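Local atomic coordinates of LEOA (Escherichia coli, PDB entry 4AUR), a protein that is a bacterial dynamin that probably hydrolyses GTP and may act on membranes in the secretion of the LT toxin by enterotoxigenic strains. Residues 357-362 / 501-506; 341-346 / 352-357; 368-373 / 509-514; 467-472 / 477-482. All coordinates share one frame; numbering follows the deposited sequence.

Contact 1 (357-362 / 501-506)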
loop_
_atom_site.group_PDB
_atom_site.type_symbol
_atom_site.label_atom_id
_atom_site.label_comp_id
_atom_site.label_asym_id
_atom_site.label_seq_id
_atom_site.Cartn_x
_atom_site.Cartn_y
_atom_site.Cartn_z
ATOM N N ASP A 357 -37.650 5.214 62.136
ATOM C CA ASP A 357 -37.088 6.308 61.380
ATOM C C ASP A 357 -35.812 5.899 60.708
ATOM O O ASP A 357 -35.455 6.489 59.702
ATOM C CB ASP A 357 -36.885 7.523 62.299
ATOM C CG ASP A 357 -38.230 8.170 62.731
ATOM O OD1 ASP A 357 -39.218 8.063 61.972
ATOM O OD2 ASP A 357 -38.300 8.770 63.822
ATOM N N GLU A 358 -35.160 4.856 61.216
ATOM C CA GLU A 358 -33.909 4.409 60.664
ATOM C C GLU A 358 -33.886 3.029 60.026
ATOM O O GLU A 358 -33.137 2.827 59.070
ATOM C CB GLU A 358 -32.878 4.495 61.740
ATOM C CG GLU A 358 -32.618 5.933 62.175
ATOM C CD GLU A 358 -31.817 6.700 61.147
ATOM O OE1 GLU A 358 -31.759 6.245 60.000
ATOM O OE2 GLU A 358 -31.227 7.741 61.478
ATOM N N LEU A 359 -34.730 2.118 60.511
ATOM C CA LEU A 359 -34.773 0.720 60.095
ATOM C C LEU A 359 -36.030 0.322 59.362
ATOM O O LEU A 359 -35.983 -0.424 58.390
ATOM C CB LEU A 359 -34.717 -0.146 61.346
ATOM C CG LEU A 359 -33.366 -0.232 62.065
ATOM C CD1 LEU A 359 -33.487 -0.662 63.520
ATOM C CD2 LEU A 359 -32.500 -1.232 61.338
ATOM N N GLY A 360 -37.171 0.754 59.874
ATOM C CA GLY A 360 -38.466 0.448 59.273
ATOM C C GLY A 360 -39.144 -0.561 60.153
ATOM O O GLY A 360 -38.506 -1.488 60.562
ATOM N N TYR A 361 -40.431 -0.390 60.463
ATOM C CA TYR A 361 -41.103 -1.308 61.389
ATOM C C TYR A 361 -42.533 -1.573 60.950
ATOM O O TYR A 361 -43.345 -0.674 60.956
ATOM C CB TYR A 361 -41.031 -0.738 62.814
ATOM C CG TYR A 361 -41.740 -1.546 63.883
ATOM C CD1 TYR A 361 -41.697 -2.945 63.902
ATOM C CD2 TYR A 361 -42.417 -0.908 64.894
ATOM C CE1 TYR A 361 -42.344 -3.674 64.881
ATOM C CE2 TYR A 361 -43.065 -1.619 65.874
ATOM C CZ TYR A 361 -43.030 -2.997 65.867
ATOM O OH TYR A 361 -43.704 -3.673 66.872
ATOM N N THR A 362 -42.819 -2.821 60.589
ATOM C CA THR A 362 -44.035 -3.209 59.870
ATOM C C THR A 362 -44.595 -4.524 60.470
ATOM O O THR A 362 -43.920 -5.163 61.279
ATOM C CB THR A 362 -43.697 -3.396 58.370
ATOM O OG1 THR A 362 -43.178 -2.178 57.834
ATOM C CG2 THR A 362 -44.905 -3.743 57.561
ATOM N N ALA A 501 -28.639 -5.611 71.541
ATOM C CA ALA A 501 -27.997 -6.747 70.930
ATOM C C ALA A 501 -28.823 -7.183 69.723
ATOM O O ALA A 501 -28.278 -7.539 68.668
ATOM C CB ALA A 501 -27.885 -7.868 71.944
ATOM N N SER A 502 -30.147 -7.118 69.886
ATOM C CA SER A 502 -31.092 -7.552 68.848
ATOM C C SER A 502 -31.076 -6.666 67.610
ATOM O O SER A 502 -31.177 -7.150 66.478
ATOM C CB SER A 502 -32.506 -7.611 69.407
ATOM O OG SER A 502 -33.394 -8.225 68.500
ATOM N N LEU A 503 -30.934 -5.374 67.815
ATOM C CA LEU A 503 -30.999 -4.470 66.690
ATOM C C LEU A 503 -29.700 -4.447 65.941
ATOM O O LEU A 503 -29.700 -4.393 64.732
ATOM C CB LEU A 503 -31.391 -3.066 67.141
ATOM C CG LEU A 503 -32.822 -2.951 67.677
ATOM C CD1 LEU A 503 -33.073 -1.522 68.135
ATOM C CD2 LEU A 503 -33.848 -3.388 66.644
ATOM N N ALA A 504 -28.592 -4.485 66.656
ATOM C CA ALA A 504 -27.286 -4.627 66.024
ATOM C C ALA A 504 -27.233 -5.805 65.057
ATOM O O ALA A 504 -26.776 -5.667 63.957
ATOM C CB ALA A 504 -26.216 -4.779 67.079
ATOM N N LYS A 505 -27.721 -6.962 65.471
ATOM C CA LYS A 505 -27.619 -8.146 64.637
ATOM C C LYS A 505 -28.403 -7.841 63.377
ATOM O O LYS A 505 -27.967 -8.139 62.276
ATOM C CB LYS A 505 -28.179 -9.396 65.352
ATOM C CG LYS A 505 -27.276 -10.634 65.312
ATOM C CD LYS A 505 -26.223 -10.616 66.440
ATOM C CE LYS A 505 -24.950 -11.438 66.143
ATOM N NZ LYS A 505 -25.084 -12.908 66.376
ATOM N N ILE A 506 -29.558 -7.210 63.546
ATOM C CA ILE A 506 -30.375 -6.785 62.406
ATOM C C ILE A 506 -29.664 -5.754 61.505
ATOM O O ILE A 506 -29.722 -5.836 60.290
ATOM C CB ILE A 506 -31.719 -6.217 62.894
ATOM C CG1 ILE A 506 -32.570 -7.373 63.457
ATOM C CG2 ILE A 506 -32.436 -5.492 61.762
ATOM C CD1 ILE A 506 -33.873 -6.989 64.138
#
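L503 is the first residue of 501-506 to meet the other segment. Its CB is directed toward 357-362, and chi1 of -67° sets CG beside the backbone N, anti to the carbonyl carbon. From there the CD2 branch faces 357-362 and lies 4.2 Å from CD1 of L359, the two leucines approaching at a slant rather than running alongside each other. The same L503 also packs on L343 of helix 275-343, so its buried side chain has neighbours on more than one helix. Both segments belong to the dynamin-like helical domain: 501-506 is an unbroken piece of helix 489-518, whereas 357-362 holds the C-terminal part of the short helix 351-359, with a wider pi-type turn at 357-359, and the chain that leaves it. G360 departs from the helix with a positive phi of 107°. The next residue after L503, A504, lies against M340 of helix 275-343, and I506, about one turn on from L503, supplies the second foothold. Its CG2 branch, rather than the longer CG1-CD1 arm, approaches CD2 of L359 at 4.3 Å. The two methyls of L359 are thereby divided between residues three apart on helix 489-518, while the leucine also touches F354 of its own helix and V366 of the following loop.

Contact 2 (341-346 / 352-357)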
loop_
_atom_site.group_PDB
_atom_site.type_symbol
_atom_site.label_atom_id
_atom_site.label_comp_id
_atom_site.label_asym_id
_atom_site.label_seq_id
_atom_site.Cartn_x
_atom_site.Cartn_y
_atom_site.Cartn_z
ATOM N N SER A 341 -23.676 4.158 66.021
ATOM C CA SER A 341 -23.440 5.184 67.035
ATOM C C SER A 341 -24.741 5.869 67.485
ATOM O O SER A 341 -24.794 6.516 68.532
ATOM C CB SER A 341 -22.473 6.234 66.505
ATOM O OG SER A 341 -23.144 7.011 65.536
ATOM N N GLN A 342 -25.782 5.739 66.681
ATOM C CA GLN A 342 -27.079 6.211 67.065
ATOM C C GLN A 342 -27.694 5.257 68.046
ATOM O O GLN A 342 -28.483 5.660 68.898
ATOM C CB GLN A 342 -27.997 6.302 65.861
ATOM C CG GLN A 342 -27.840 7.565 65.064
ATOM C CD GLN A 342 -28.945 7.688 64.053
ATOM O OE1 GLN A 342 -30.127 7.585 64.387
ATOM N NE2 GLN A 342 -28.571 7.895 62.802
ATOM N N LEU A 343 -27.364 3.985 67.906
ATOM C CA LEU A 343 -27.986 2.963 68.724
ATOM C C LEU A 343 -27.443 2.974 70.117
ATOM O O LEU A 343 -28.211 2.939 71.067
ATOM C CB LEU A 343 -27.771 1.574 68.137
ATOM C CG LEU A 343 -28.325 0.403 68.957
ATOM C CD1 LEU A 343 -29.786 0.578 69.356
ATOM C CD2 LEU A 343 -28.181 -0.884 68.170
ATOM N N ARG A 344 -26.124 3.019 70.259
ATOM C CA ARG A 344 -25.525 2.712 71.557
ATOM C C ARG A 344 -25.939 3.645 72.711
ATOM O O ARG A 344 -25.948 3.203 73.858
ATOM C CB ARG A 344 -24.000 2.543 71.464
ATOM C CG ARG A 344 -23.164 3.807 71.260
ATOM C CD ARG A 344 -21.660 3.473 71.294
ATOM N NE ARG A 344 -21.293 2.373 70.371
ATOM C CZ ARG A 344 -20.869 2.516 69.106
ATOM N NH1 ARG A 344 -20.715 3.722 68.544
ATOM N NH2 ARG A 344 -20.590 1.429 68.393
ATOM N N PRO A 345 -26.321 4.905 72.421
ATOM C CA PRO A 345 -26.718 5.771 73.527
ATOM C C PRO A 345 -28.204 5.746 73.896
ATOM O O PRO A 345 -28.609 6.428 74.806
ATOM C CB PRO A 345 -26.318 7.178 73.036
ATOM C CG PRO A 345 -25.814 7.033 71.630
ATOM C CD PRO A 345 -26.204 5.666 71.168
ATOM N N LEU A 346 -29.008 4.957 73.218
ATOM C CA LEU A 346 -30.456 5.096 73.336
ATOM C C LEU A 346 -31.042 4.473 74.599
ATOM O O LEU A 346 -30.709 3.349 74.925
ATOM C CB LEU A 346 -31.133 4.451 72.121
ATOM C CG LEU A 346 -30.810 4.963 70.719
ATOM C CD1 LEU A 346 -31.730 4.287 69.725
ATOM C CD2 LEU A 346 -30.934 6.475 70.599
ATOM N N ARG A 352 -38.371 2.881 69.728
ATOM C CA ARG A 352 -39.376 2.859 68.698
ATOM C C ARG A 352 -39.091 3.970 67.723
ATOM O O ARG A 352 -39.012 3.731 66.532
ATOM C CB ARG A 352 -40.779 2.954 69.306
ATOM C CG ARG A 352 -41.919 3.223 68.338
ATOM C CD ARG A 352 -42.015 2.241 67.175
ATOM N NE ARG A 352 -43.155 2.630 66.348
ATOM C CZ ARG A 352 -44.419 2.231 66.521
ATOM N NH1 ARG A 352 -44.752 1.377 67.482
ATOM N NH2 ARG A 352 -45.360 2.684 65.705
ATOM N N PRO A 353 -38.890 5.196 68.206
ATOM C CA PRO A 353 -38.539 6.198 67.191
ATOM C C PRO A 353 -37.410 5.733 66.299
ATOM O O PRO A 353 -37.428 6.015 65.115
ATOM C CB PRO A 353 -38.090 7.398 68.013
ATOM C CG PRO A 353 -38.754 7.242 69.321
ATOM C CD PRO A 353 -39.014 5.779 69.547
ATOM N N PHE A 354 -36.439 5.028 66.866
ATOM C CA PHE A 354 -35.276 4.593 66.129
ATOM C C PHE A 354 -35.630 3.582 65.064
ATOM O O PHE A 354 -35.242 3.750 63.937
ATOM C CB PHE A 354 -34.223 4.006 67.047
ATOM C CG PHE A 354 -33.052 3.403 66.312
ATOM C CD1 PHE A 354 -32.092 4.213 65.737
ATOM C CD2 PHE A 354 -32.917 2.024 66.198
ATOM C CE1 PHE A 354 -31.014 3.670 65.075
ATOM C CE2 PHE A 354 -31.846 1.476 65.514
ATOM C CZ PHE A 354 -30.890 2.303 64.951
HETATM N N MSE A 355 -36.378 2.548 65.423
HETATM C CA MSE A 355 -36.805 1.537 64.478
HETATM C C MSE A 355 -37.630 2.139 63.360
HETATM O O MSE A 355 -37.500 1.749 62.196
HETATM C CB MSE A 355 -37.651 0.506 65.208
HETATM C CG MSE A 355 -36.888 -0.247 66.283
HETATM SE SE MSE A 355 -38.040 -1.408 67.424
HETATM C CE MSE A 355 -39.556 -1.716 66.214
ATOM N N ASP A 356 -38.511 3.077 63.695
ATOM C CA ASP A 356 -39.402 3.675 62.691
ATOM C C ASP A 356 -38.644 4.491 61.648
ATOM O O ASP A 356 -38.982 4.502 60.447
ATOM C CB ASP A 356 -40.399 4.631 63.345
ATOM C CG ASP A 356 -41.752 4.016 63.604
ATOM O OD1 ASP A 356 -42.166 3.052 62.936
ATOM O OD2 ASP A 356 -42.428 4.557 64.504
ATOM N N ASP A 357 -37.650 5.214 62.136
ATOM C CA ASP A 357 -37.088 6.308 61.380
ATOM C C ASP A 357 -35.812 5.899 60.708
ATOM O O ASP A 357 -35.455 6.489 59.702
ATOM C CB ASP A 357 -36.885 7.523 62.299
ATOM C CG ASP A 357 -38.230 8.170 62.731
ATOM O OD1 ASP A 357 -39.218 8.063 61.972
ATOM O OD2 ASP A 357 -38.300 8.770 63.822
#
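A chain reversal joins helix 275-343 to helix 351-359 within the dynamin-like helical domain, and Q342, L343 and L346 close it over the ring of F354. A type I beta turn from L343 to L346 starts the reversal, held by the bond from L346 N to L343 O at 3.1 Å. It turns the chain and sets L346 facing the incoming helix. F354 lies between the two arms: with CG anti to the backbone N (chi1 174°), its ring projects from 352-357 toward the turn. L346 comes across it at about a right angle, its CD1 methyl resting 3.7 Å from CB of F354 and nearly as close to CG, at the root of the ring. L343 adds a looser touch, CD1 to CE2 of F354 at 4.5 Å. Q342 approaches differently. Its OE1 sits at the ring edge, 4.1 Å from CE1 of F354, with the amide plane turned 85° from that of the ring. The other end of this amide, NE2, is bonded to Q338 OE1 and also to E358 OE2, which ties the two helices by a polar link beside the aromatic one. L503 and I507 of helix 489-518 also pack on F354. On 352-357 itself, R352 NE donates to D356 OD2 at 2.8 Å in a salt bridge; OD2 lies in the guanidinium plane, whereas NE approaches it from above the carboxylate plane.

Contact 3 (368-373 / 509-514)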
loop_
_atom_site.group_PDB
_atom_site.type_symbol
_atom_site.label_atom_id
_atom_site.label_comp_id
_atom_site.label_asym_id
_atom_site.label_seq_id
_atom_site.Cartn_x
_atom_site.Cartn_y
_atom_site.Cartn_z
ATOM N N PHE A 368 -37.096 -2.865 56.513
ATOM C CA PHE A 368 -37.432 -2.447 55.159
ATOM C C PHE A 368 -36.796 -1.125 54.790
ATOM O O PHE A 368 -36.396 -0.964 53.655
ATOM C CB PHE A 368 -38.959 -2.329 54.987
ATOM C CG PHE A 368 -39.400 -2.100 53.578
ATOM C CD1 PHE A 368 -39.231 -3.078 52.627
ATOM C CD2 PHE A 368 -39.973 -0.914 53.211
ATOM C CE1 PHE A 368 -39.623 -2.891 51.324
ATOM C CE2 PHE A 368 -40.366 -0.698 51.899
ATOM C CZ PHE A 368 -40.192 -1.695 50.951
ATOM N N LYS A 369 -36.708 -0.183 55.729
ATOM C CA LYS A 369 -36.227 1.154 55.403
ATOM C C LYS A 369 -34.722 1.151 55.191
ATOM O O LYS A 369 -34.198 1.911 54.386
ATOM C CB LYS A 369 -36.575 2.153 56.503
ATOM C CG LYS A 369 -36.459 3.607 56.072
ATOM C CD LYS A 369 -36.983 4.555 57.137
ATOM C CE LYS A 369 -37.170 5.970 56.597
ATOM N NZ LYS A 369 -37.912 6.827 57.577
ATOM N N LEU A 370 -34.033 0.314 55.942
ATOM C CA LEU A 370 -32.617 0.146 55.808
ATOM C C LEU A 370 -32.336 -0.549 54.503
ATOM O O LEU A 370 -31.460 -0.155 53.750
ATOM C CB LEU A 370 -32.110 -0.730 56.926
ATOM C CG LEU A 370 -30.612 -0.902 56.928
ATOM C CD1 LEU A 370 -29.959 0.466 57.020
ATOM C CD2 LEU A 370 -30.213 -1.758 58.099
ATOM N N HIS A 371 -33.082 -1.602 54.240
ATOM C CA HIS A 371 -32.911 -2.371 53.039
ATOM C C HIS A 371 -32.965 -1.476 51.784
ATOM O O HIS A 371 -32.064 -1.467 50.952
ATOM C CB HIS A 371 -33.975 -3.455 53.006
ATOM C CG HIS A 371 -34.207 -4.030 51.658
ATOM N ND1 HIS A 371 -33.342 -4.934 51.080
ATOM C CD2 HIS A 371 -35.212 -3.846 50.776
ATOM C CE1 HIS A 371 -33.808 -5.285 49.895
ATOM N NE2 HIS A 371 -34.940 -4.633 49.681
ATOM N N LEU A 372 -34.006 -0.682 51.678
ATOM C CA LEU A 372 -34.132 0.211 50.554
ATOM C C LEU A 372 -32.979 1.146 50.454
ATOM O O LEU A 372 -32.666 1.557 49.358
ATOM C CB LEU A 372 -35.366 1.086 50.673
ATOM C CG LEU A 372 -36.689 0.382 50.609
ATOM C CD1 LEU A 372 -37.748 1.456 50.518
ATOM C CD2 LEU A 372 -36.732 -0.571 49.431
ATOM N N ARG A 373 -32.380 1.556 51.565
ATOM C CA ARG A 373 -31.295 2.513 51.420
ATOM C C ARG A 373 -29.971 1.843 51.071
ATOM O O ARG A 373 -29.240 2.335 50.247
ATOM C CB ARG A 373 -31.208 3.545 52.549
ATOM C CG ARG A 373 -30.943 3.044 53.928
ATOM C CD ARG A 373 -31.102 4.192 54.923
ATOM N NE ARG A 373 -30.123 5.242 54.674
ATOM C CZ ARG A 373 -29.236 5.705 55.549
ATOM N NH1 ARG A 373 -29.166 5.246 56.797
ATOM N NH2 ARG A 373 -28.406 6.668 55.162
ATOM N N GLU A 509 -26.387 -7.455 59.697
ATOM C CA GLU A 509 -26.545 -8.558 58.763
ATOM C C GLU A 509 -26.437 -8.119 57.302
ATOM O O GLU A 509 -25.582 -8.619 56.578
ATOM C CB GLU A 509 -27.848 -9.319 59.026
ATOM C CG GLU A 509 -28.296 -10.282 57.926
ATOM C CD GLU A 509 -29.436 -11.211 58.369
ATOM O OE1 GLU A 509 -30.322 -10.776 59.167
ATOM O OE2 GLU A 509 -29.446 -12.385 57.911
ATOM N N PRO A 510 -27.286 -7.185 56.857
ATOM C CA PRO A 510 -27.292 -6.879 55.438
ATOM C C PRO A 510 -25.973 -6.355 54.864
ATOM O O PRO A 510 -25.698 -6.539 53.665
ATOM C CB PRO A 510 -28.397 -5.834 55.307
ATOM C CG PRO A 510 -28.740 -5.414 56.693
ATOM C CD PRO A 510 -28.434 -6.589 57.542
ATOM N N PHE A 511 -25.164 -5.717 55.694
ATOM C CA PHE A 511 -23.870 -5.252 55.248
ATOM C C PHE A 511 -22.899 -6.427 55.162
ATOM O O PHE A 511 -22.219 -6.594 54.168
ATOM C CB PHE A 511 -23.311 -4.188 56.189
ATOM C CG PHE A 511 -24.159 -2.949 56.304
ATOM C CD1 PHE A 511 -24.035 -1.921 55.408
ATOM C CD2 PHE A 511 -25.042 -2.797 57.350
ATOM C CE1 PHE A 511 -24.799 -0.775 55.523
ATOM C CE2 PHE A 511 -25.795 -1.651 57.484
ATOM C CZ PHE A 511 -25.680 -0.638 56.562
ATOM N N GLU A 512 -22.842 -7.257 56.191
ATOM C CA GLU A 512 -21.886 -8.361 56.212
ATOM C C GLU A 512 -21.864 -9.075 54.869
ATOM O O GLU A 512 -20.808 -9.343 54.311
ATOM C CB GLU A 512 -22.208 -9.362 57.337
ATOM C CG GLU A 512 -21.480 -9.086 58.650
ATOM C CD GLU A 512 -22.256 -9.566 59.883
ATOM O OE1 GLU A 512 -23.134 -10.450 59.736
ATOM O OE2 GLU A 512 -21.992 -9.055 61.009
ATOM N N ASP A 513 -23.044 -9.358 54.347
ATOM C CA ASP A 513 -23.174 -10.150 53.147
ATOM C C ASP A 513 -22.441 -9.460 52.001
ATOM O O ASP A 513 -21.519 -10.016 51.397
ATOM C CB ASP A 513 -24.653 -10.353 52.819
ATOM C CG ASP A 513 -25.443 -10.973 53.990
ATOM O OD1 ASP A 513 -24.829 -11.314 55.037
ATOM O OD2 ASP A 513 -26.683 -11.117 53.859
ATOM N N ILE A 514 -22.829 -8.224 51.743
ATOM C CA ILE A 514 -22.282 -7.462 50.644
ATOM C C ILE A 514 -20.819 -7.077 50.818
ATOM O O ILE A 514 -20.136 -6.846 49.847
ATOM C CB ILE A 514 -23.095 -6.196 50.421
ATOM C CG1 ILE A 514 -22.661 -5.515 49.152
ATOM C CG2 ILE A 514 -22.883 -5.213 51.544
ATOM C CD1 ILE A 514 -23.593 -4.383 48.827
#
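The carbonyl O of L359 accepts two backbone N-H groups, from K369 and from L370, and this double grip ties the first turn of helix 368-408 to the end of helix 351-359. L370 is also the residue that crosses to 509-514, where it meets P510 and F511. Its CG lies anti to the backbone N (chi1 -176°), which carries the forked end of the side chain over to helix 489-518. There the branches part. CD2 reaches CG of P510 at 4.2 Å, the leucine and the proline ring standing at about a right angle, while CD1 lies 4.4 Å from CZ of F511, the far end of the phenyl ring. The phenylalanine CB does not face L370 directly; only the ring brings it near. Helix 489-518 is kinked here, where the N atoms of P510 and F511 make no bond to the preceding turn; that of P510 has no hydrogen to give. Across the contact no hydrogen bond forms, and the join rests on apolar side chains alone. Its surroundings are of the same kind: L339 of helix 275-343 packs against L370, and I374, one turn further along helix 368-408, touches both P510 and F511. Two long helices, 275-343 and 489-518, thus meet at a buried leucine of a third, 368-408, as befits the elongated helical bundle of a dynamin-like protein.

Contact 4 (467-472 / 477-482)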
loop_
_atom_site.group_PDB
_atom_site.type_symbol
_atom_site.label_atom_id
_atom_site.label_comp_id
_atom_site.label_asym_id
_atom_site.label_seq_id
_atom_site.Cartn_x
_atom_site.Cartn_y
_atom_site.Cartn_z
ATOM N N ALA A 467 -40.677 -7.250 71.187
ATOM C CA ALA A 467 -41.833 -6.598 70.587
ATOM C C ALA A 467 -42.613 -5.704 71.561
ATOM O O ALA A 467 -43.338 -4.805 71.130
ATOM C CB ALA A 467 -42.762 -7.648 69.996
ATOM N N LYS A 468 -42.479 -5.965 72.862
ATOM C CA LYS A 468 -43.241 -5.243 73.897
ATOM C C LYS A 468 -42.669 -3.866 74.232
ATOM O O LYS A 468 -43.344 -3.066 74.874
ATOM C CB LYS A 468 -43.309 -6.077 75.178
ATOM C CG LYS A 468 -41.990 -6.150 75.944
ATOM C CD LYS A 468 -41.903 -7.420 76.779
ATOM C CE LYS A 468 -40.678 -7.424 77.679
ATOM N NZ LYS A 468 -40.366 -8.799 78.161
ATOM N N TRP A 469 -41.420 -3.618 73.825
ATOM C CA TRP A 469 -40.750 -2.323 74.010
ATOM C C TRP A 469 -40.885 -1.400 72.807
ATOM O O TRP A 469 -40.527 -0.221 72.886
ATOM C CB TRP A 469 -39.260 -2.538 74.268
ATOM C CG TRP A 469 -39.016 -3.212 75.547
ATOM C CD1 TRP A 469 -38.493 -4.447 75.733
ATOM C CD2 TRP A 469 -39.315 -2.697 76.841
ATOM N NE1 TRP A 469 -38.435 -4.736 77.063
ATOM C CE2 TRP A 469 -38.940 -3.677 77.770
ATOM C CE3 TRP A 469 -39.867 -1.498 77.304
ATOM C CZ2 TRP A 469 -39.103 -3.501 79.145
ATOM C CZ3 TRP A 469 -40.024 -1.320 78.669
ATOM C CH2 TRP A 469 -39.642 -2.315 79.573
ATOM N N ALA A 470 -41.372 -1.961 71.700
ATOM C CA ALA A 470 -41.510 -1.261 70.438
ATOM C C ALA A 470 -42.904 -0.691 70.252
ATOM O O ALA A 470 -43.069 0.410 69.720
ATOM C CB ALA A 470 -41.187 -2.202 69.291
ATOM N N GLY A 471 -43.914 -1.453 70.653
ATOM C CA GLY A 471 -45.291 -1.002 70.525
ATOM C C GLY A 471 -45.961 -1.547 69.288
ATOM O O GLY A 471 -45.300 -2.083 68.396
ATOM N N PRO A 472 -47.292 -1.430 69.231
ATOM C CA PRO A 472 -48.021 -1.940 68.086
ATOM C C PRO A 472 -47.673 -1.132 66.840
ATOM O O PRO A 472 -47.633 0.096 66.899
ATOM C CB PRO A 472 -49.477 -1.728 68.486
ATOM C CG PRO A 472 -49.440 -0.572 69.432
ATOM C CD PRO A 472 -48.186 -0.802 70.217
ATOM N N PHE A 477 -47.116 5.632 69.973
ATOM C CA PHE A 477 -46.744 4.813 71.107
ATOM C C PHE A 477 -45.754 5.472 72.054
ATOM O O PHE A 477 -44.643 5.822 71.649
ATOM C CB PHE A 477 -46.148 3.525 70.600
ATOM C CG PHE A 477 -45.729 2.589 71.682
ATOM C CD1 PHE A 477 -46.676 1.860 72.390
ATOM C CD2 PHE A 477 -44.388 2.421 71.984
ATOM C CE1 PHE A 477 -46.290 0.990 73.391
ATOM C CE2 PHE A 477 -43.996 1.549 72.981
ATOM C CZ PHE A 477 -44.950 0.833 73.685
ATOM N N THR A 478 -46.186 5.645 73.309
ATOM C CA THR A 478 -45.284 5.825 74.457
ATOM C C THR A 478 -45.481 4.635 75.417
ATOM O O THR A 478 -46.542 4.000 75.433
ATOM C CB THR A 478 -45.531 7.151 75.216
ATOM O OG1 THR A 478 -46.897 7.208 75.641
ATOM C CG2 THR A 478 -45.195 8.381 74.341
ATOM N N ILE A 479 -44.465 4.347 76.218
ATOM C CA ILE A 479 -44.471 3.163 77.069
ATOM C C ILE A 479 -45.310 3.379 78.335
ATOM O O ILE A 479 -45.135 4.369 79.056
ATOM C CB ILE A 479 -43.035 2.765 77.468
ATOM C CG1 ILE A 479 -42.174 2.524 76.211
ATOM C CG2 ILE A 479 -43.062 1.539 78.378
ATOM C CD1 ILE A 479 -40.692 2.345 76.475
ATOM N N GLY A 480 -46.202 2.432 78.616
ATOM C CA GLY A 480 -47.114 2.548 79.755
ATOM C C GLY A 480 -46.456 2.412 81.124
ATOM O O GLY A 480 -45.316 1.949 81.240
ATOM N N SER A 481 -47.189 2.832 82.158
ATOM C CA SER A 481 -46.771 2.652 83.554
ATOM C C SER A 481 -46.701 1.169 83.915
ATOM O O SER A 481 -45.734 0.723 84.522
ATOM C CB SER A 481 -47.743 3.363 84.503
ATOM O OG SER A 481 -47.683 4.769 84.335
ATOM N N ASP A 482 -47.724 0.414 83.521
ATOM C CA ASP A 482 -47.776 -1.036 83.776
ATOM C C ASP A 482 -46.560 -1.799 83.257
ATOM O O ASP A 482 -46.192 -2.838 83.811
ATOM C CB ASP A 482 -49.041 -1.659 83.160
ATOM C CG ASP A 482 -50.230 -1.629 84.100
ATOM O OD1 ASP A 482 -50.400 -0.627 84.828
ATOM O OD2 ASP A 482 -50.993 -2.616 84.108
#
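F477 lays its phenyl ring over G471, whose CA sits 3.5 Å from the ring centroid and only 5° off the ring normal. This is a CH-pi contact over the ring face. The ring reaches it because CG is anti to the backbone N (chi1 -180°), and G471, with no side chain, presents its bare CA to the face. The backbone N of I479 lies on the opposite face, offset toward the rim. Next along the loop, CD of P472 approaches CD1 of F477 at 3.8 Å, the pyrrolidine and phenyl groups crossing at about a right angle. A second pairing joins W469 and I479: CD1 of I479 touches the edge of the W469 indole at CE3, 4.0 Å away, although the CB of W469 is directed away from 477-482. At the polar end of K468, NZ forms a salt bridge with E495 of helix 489-518, and R352 of helix 351-359 bonds through NH1 to the carbonyls of A470 and P472. No hydrogen bond spans 467-472 and 477-482 themselves, so their union depends on dispersion and CH-pi attraction, while polar bonds of the loop go to residues outside the two segments, among them E495 and R352.

In the fold
All four contacts lie in the dynamin-like helical domain, far from the chain's centre: contact 3 is about 62 Å from it and contact 4 about 87 Å, centre to centre. Contacts 1 and 2, with centres 8 Å apart, share D357 and helix 351-359; contacts 1 and 3, 10 Å apart, share helix 489-518. Along the chain contact 2 closes first, contacts 1 and 3 interleave, and contact 4 is nested inside the loops they close. Y361 OH to G471 O links contact 1 to contact 4, whereas contacts 3 and 4 do not touch. Local reversals are thus bound to long-range helix pairings in one end of the elongated bundle.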